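Local coordinates for protein putative 3-hydroxybutyryl-CoA dehydratase (PDB 3HIN) that probably acts as a lyase of the enoyl-CoA hydratase/isomerase (crotonase) family, consistent with hydration of enoyl-CoA or dehydration of 3-hydroxyacyl-CoA thioesters, at residues P15-V19 with G30-P34; R131-A135 with G195-A201. All blocks are in the same frame, centred on the assembly; numbering follows the deposited sequence.

How the contacts relate
Both contacts involve the six-stranded mixed sheet of the crotonase fold, in a series along the chain: contact 1 closes before contact 2 opens. Contact 1 (15-19 with 30-34) pairs the outermost strand 18-23 with its hairpin partner 26-31, whereas contact 2 (131-135 with 195-201) packs helix 197-208 against strand 130-134, next to the other outermost strand, 190-192. Strands 61-66 and 109-113 lie between 26-31 and 130-134. The centres are 19 Å apart and the nearest atoms about 7 Å, without touching. His65 relates them: its backbone is hydrogen-bonded to that of Leu31 in contact 1, and its ring meets that of Tyr198 in contact 2.

Contact 1: P15-V19 with G30-P34; sequences PSTLV and GLNRP
Start with a single 3-10 turn, 15-17, closed by Leu18 N to Pro15 O (3.2 Å), then extend Leu18 and Val19 into a strand antiparallel to Gly30 and Leu31. Val19 and Gly30 form a hydrogen-bonded pair, with Val19 N to Gly30 O and Gly30 N to Val19 O both at 2.8 Å; Leu18 and Leu31 are the neighbouring non-hydrogen-bonded pair, CA-CA 5.0 Å. These are the open ends of a beta hairpin, strands 18-23 and 26-31, at the margin of the crotonase sheet. Leu18 (m, t) and Leu31 (m, chi2 27°) lie on one face, Leu18 CD2 to Leu31 CD1 4.0 Å, where Leu18 also packs on helix 42-51. On the opposite face, Val19 (t) brings CG2 to 3.4 Å from Asn32 ND2. Asn32 (t) points toward 15-19, and its backbone N-H donates to Thr17 O, Asn32 N to Thr17 O 3.0 Å. Thr17 takes p, its OG1 hydrogen-bonded to Asp14 O, and sets CB 3.9 Å from Arg33 CG. Arg33 (m, t, p) carries its guanidinium to Asp76, Glu79 and Ala39 O.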
loop_
_atom_site.group_PDB
_atom_site.type_symbol
_atom_site.label_atom_id
_atom_site.label_comp_id
_atom_site.label_asym_id
_atom_site.label_seq_id
_atom_site.Cartn_x
_atom_site.Cartn_y
_atom_site.Cartn_z
ATOM N N PRO A 15 13.983 -14.530 28.158
ATOM C CA PRO A 15 15.369 -14.637 27.768
ATOM C C PRO A 15 15.927 -16.093 27.796
ATOM O O PRO A 15 17.008 -16.340 27.261
ATOM C CB PRO A 15 16.099 -13.774 28.830
ATOM C CG PRO A 15 15.145 -13.744 30.008
ATOM C CD PRO A 15 13.790 -13.705 29.355
ATOM N N SER A 16 15.222 -17.041 28.408
ATOM C CA SER A 16 15.746 -18.390 28.462
ATOM C C SER A 16 15.580 -19.020 27.101
ATOM O O SER A 16 16.130 -20.084 26.864
ATOM C CB SER A 16 15.013 -19.251 29.479
ATOM O OG SER A 16 13.726 -19.650 28.947
ATOM N N THR A 17 14.800 -18.388 26.208
ATOM C CA THR A 17 14.594 -18.936 24.849
ATOM C C THR A 17 15.718 -18.498 23.908
ATOM O O THR A 17 15.621 -18.718 22.739
ATOM C CB THR A 17 13.257 -18.447 24.192
ATOM O OG1 THR A 17 13.275 -17.018 24.113
ATOM C CG2 THR A 17 12.065 -18.892 24.995
ATOM N N LEU A 18 16.775 -17.865 24.406
ATOM C CA LEU A 18 17.812 -17.277 23.506
ATOM C C LEU A 18 19.118 -17.594 24.185
ATOM O O LEU A 18 19.125 -17.690 25.384
ATOM C CB LEU A 18 17.688 -15.737 23.390
ATOM C CG LEU A 18 16.491 -15.201 22.593
ATOM C CD1 LEU A 18 16.571 -13.685 22.531
ATOM C CD2 LEU A 18 16.350 -15.815 21.174
ATOM N N VAL A 19 20.193 -17.802 23.424
ATOM C CA VAL A 19 21.499 -17.875 23.993
ATOM C C VAL A 19 22.368 -16.823 23.346
ATOM O O VAL A 19 22.719 -16.942 22.159
ATOM C CB VAL A 19 22.135 -19.251 23.757
ATOM C CG1 VAL A 19 23.702 -19.151 24.009
ATOM C CG2 VAL A 19 21.408 -20.353 24.607
ATOM N N GLY A 30 21.496 -16.925 19.691
ATOM C CA GLY A 30 21.087 -18.256 19.270
ATOM C C GLY A 30 19.687 -18.577 19.669
ATOM O O GLY A 30 19.360 -18.470 20.822
ATOM N N LEU A 31 18.844 -18.922 18.703
ATOM C CA LEU A 31 17.462 -19.290 18.983
ATOM C C LEU A 31 17.525 -20.653 19.681
ATOM O O LEU A 31 18.123 -21.615 19.162
ATOM C CB LEU A 31 16.671 -19.433 17.683
ATOM C CG LEU A 31 16.063 -18.173 17.025
ATOM C CD1 LEU A 31 16.764 -16.852 17.295
ATOM C CD2 LEU A 31 15.829 -18.409 15.558
ATOM N N ASN A 32 16.878 -20.714 20.842
ATOM C CA ASN A 32 17.117 -21.770 21.767
ATOM C C ASN A 32 15.804 -22.392 22.270
ATOM O O ASN A 32 15.551 -22.381 23.455
ATOM C CB ASN A 32 17.953 -21.236 22.931
ATOM C CG ASN A 32 18.419 -22.348 23.875
ATOM O OD1 ASN A 32 18.682 -23.474 23.446
ATOM N ND2 ASN A 32 18.499 -22.034 25.174
ATOM N N ARG A 33 14.980 -22.906 21.370
ATOM C CA ARG A 33 13.824 -23.725 21.769
ATOM C C ARG A 33 13.934 -24.992 20.967
ATOM O O ARG A 33 13.101 -25.290 20.144
ATOM C CB ARG A 33 12.516 -23.015 21.519
ATOM C CG ARG A 33 12.401 -21.722 22.186
ATOM C CD ARG A 33 11.049 -21.154 21.901
ATOM N NE ARG A 33 10.115 -21.769 22.844
ATOM C CZ ARG A 33 8.834 -21.975 22.562
ATOM N NH1 ARG A 33 8.053 -22.550 23.459
ATOM N NH2 ARG A 33 8.357 -21.626 21.364
ATOM N N PRO A 34 15.041 -25.715 21.154
ATOM C CA PRO A 34 15.334 -26.836 20.250
ATOM C C PRO A 34 14.291 -27.997 20.235
ATOM O O PRO A 34 14.126 -28.660 19.200
ATOM C CB PRO A 34 16.747 -27.292 20.693
ATOM C CG PRO A 34 16.903 -26.738 22.131
ATOM C CD PRO A 34 16.153 -25.437 22.102
#

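Contact 2: R131-A135 with G195-A201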
loop_
_atom_site.group_PDB
_atom_site.type_symbol
_atom_site.label_atom_id
_atom_site.label_comp_id
_atom_site.label_asym_id
_atom_site.label_seq_id
_atom_site.Cartn_x
_atom_site.Cartn_y
_atom_site.Cartn_z
ATOM N N ARG A 131 22.256 -13.714 4.617
ATOM C CA ARG A 131 21.899 -15.038 5.100
ATOM C C ARG A 131 23.005 -15.923 4.558
ATOM O O ARG A 131 23.461 -15.723 3.393
ATOM C CB ARG A 131 20.497 -15.449 4.546
ATOM C CG ARG A 131 19.269 -14.796 5.205
ATOM C CD ARG A 131 18.034 -14.710 4.253
ATOM N NE ARG A 131 18.383 -13.814 3.141
ATOM C CZ ARG A 131 18.491 -12.483 3.261
ATOM N NH1 ARG A 131 18.925 -11.734 2.207
ATOM N NH2 ARG A 131 18.170 -11.865 4.407
ATOM N N VAL A 132 23.448 -16.886 5.387
ATOM C CA VAL A 132 24.367 -17.927 4.992
ATOM C C VAL A 132 23.618 -19.227 5.259
ATOM O O VAL A 132 23.091 -19.433 6.388
ATOM C CB VAL A 132 25.670 -17.928 5.816
ATOM C CG1 VAL A 132 26.625 -18.897 5.194
ATOM C CG2 VAL A 132 26.296 -16.571 5.849
ATOM N N ALA A 133 23.525 -20.057 4.225
ATOM C CA ALA A 133 22.794 -21.304 4.302
ATOM C C ALA A 133 23.749 -22.500 4.203
ATOM O O ALA A 133 24.518 -22.602 3.229
ATOM C CB ALA A 133 21.699 -21.375 3.238
ATOM N N GLU A 134 23.726 -23.348 5.258
ATOM C CA GLU A 134 24.247 -24.740 5.235
ATOM C C GLU A 134 23.452 -25.665 4.300
ATOM O O GLU A 134 22.282 -25.380 4.026
ATOM C CB GLU A 134 24.070 -25.361 6.638
ATOM C CG GLU A 134 25.260 -25.357 7.416
ATOM C CD GLU A 134 25.053 -25.785 8.854
ATOM O OE1 GLU A 134 24.534 -26.888 9.170
ATOM O OE2 GLU A 134 25.516 -24.980 9.657
ATOM N N ALA A 135 24.022 -26.811 3.884
ATOM C CA ALA A 135 23.292 -27.674 2.963
ATOM C C ALA A 135 21.899 -28.104 3.465
ATOM O O ALA A 135 21.005 -28.325 2.653
ATOM C CB ALA A 135 24.102 -28.898 2.626
ATOM N N GLY A 195 30.604 -27.992 6.383
ATOM C CA GLY A 195 30.809 -27.214 7.573
ATOM C C GLY A 195 29.648 -26.238 7.743
ATOM O O GLY A 195 28.531 -26.397 7.175
ATOM N N SER A 196 29.922 -25.209 8.522
ATOM C CA SER A 196 28.875 -24.685 9.317
ATOM C C SER A 196 28.516 -23.210 8.987
ATOM O O SER A 196 29.384 -22.339 8.811
ATOM C CB SER A 196 29.154 -25.005 10.797
ATOM O OG SER A 196 29.460 -23.839 11.536
ATOM N N ALA A 197 27.211 -22.979 8.840
ATOM C CA ALA A 197 26.744 -21.661 8.529
ATOM C C ALA A 197 27.172 -20.704 9.666
ATOM O O ALA A 197 27.579 -19.575 9.419
ATOM C CB ALA A 197 25.200 -21.662 8.283
ATOM N N TYR A 198 27.154 -21.196 10.904
ATOM C CA TYR A 198 27.560 -20.372 12.055
ATOM C C TYR A 198 28.985 -19.853 11.886
ATOM O O TYR A 198 29.262 -18.653 12.049
ATOM C CB TYR A 198 27.472 -21.167 13.377
ATOM C CG TYR A 198 28.031 -20.403 14.547
ATOM C CD1 TYR A 198 27.250 -19.441 15.240
ATOM C CD2 TYR A 198 29.348 -20.614 14.953
ATOM C CE1 TYR A 198 27.795 -18.712 16.318
ATOM C CE2 TYR A 198 29.891 -19.936 16.018
ATOM C CZ TYR A 198 29.137 -18.978 16.699
ATOM O OH TYR A 198 29.742 -18.299 17.755
ATOM N N ASP A 199 29.875 -20.775 11.572
ATOM C CA ASP A 199 31.290 -20.467 11.370
ATOM C C ASP A 199 31.398 -19.425 10.264
ATOM O O ASP A 199 32.032 -18.395 10.448
ATOM C CB ASP A 199 32.035 -21.752 11.021
ATOM C CG ASP A 199 32.389 -22.594 12.277
ATOM O OD1 ASP A 199 32.317 -22.086 13.433
ATOM O OD2 ASP A 199 32.801 -23.770 12.108
ATOM N N LYS A 200 30.749 -19.672 9.130
ATOM C CA LYS A 200 30.804 -18.696 8.031
ATOM C C LYS A 200 30.219 -17.336 8.493
ATOM O O LYS A 200 30.805 -16.262 8.269
ATOM C CB LYS A 200 30.091 -19.202 6.764
ATOM C CG LYS A 200 30.120 -18.163 5.628
ATOM C CD LYS A 200 31.594 -17.977 5.115
ATOM C CE LYS A 200 31.660 -17.295 3.750
ATOM N NZ LYS A 200 33.060 -17.066 3.283
ATOM N N ALA A 201 29.084 -17.385 9.172
ATOM C CA ALA A 201 28.372 -16.166 9.521
ATOM C C ALA A 201 29.256 -15.387 10.429
ATOM O O ALA A 201 29.279 -14.147 10.349
ATOM C CB ALA A 201 27.031 -16.475 10.211
#
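Here a strand of the crotonase sheet meets the start of a helix that covers one face of it: strand segment 131-134 and helix segment 197-201 run nearly antiparallel, at 152°, with their axes 7.9 Å apart at closest approach. Arg131, the first residue of this segment, has its side chain turned from the helix, NH2 hydrogen-bonded to the carbonyls of Ala125 and Ala128. Val132 points the other way and supplies the strand's side of the apolar contact. Val132 CG1 lies 3.6 Å from Lys200 CG and 4.4 Å from Ala197 CB, while Val132 CG2 is 4.4 Å from Ala201 CB; the small alanines let the helix settle close to the strand, and Ala197 and Ala201 also touch neighbouring strand 109-113. Lys200 lends only its aliphatic part, its NZ pairing with Glu203 in the same helix. Ala133 again faces away, following the strand's alternation, and hydrogen bonds through its backbone to strand 190-192. At Glu134 the interaction turns polar. The side chain extends from CB (chi2 t) past Gly195, where Glu134 CG lies 3.4 Å from Gly195 O, to reach the first turn of the helix. There Ser196 is the N-cap, its OG accepting from Asp199 N at 3.1 Å, and the backbone amide next to it takes its acceptor from the Glu134 carboxylate: Ala197 N donates to Glu134 OE2 at 2.7 Å, with an N-H...O angle of 162°.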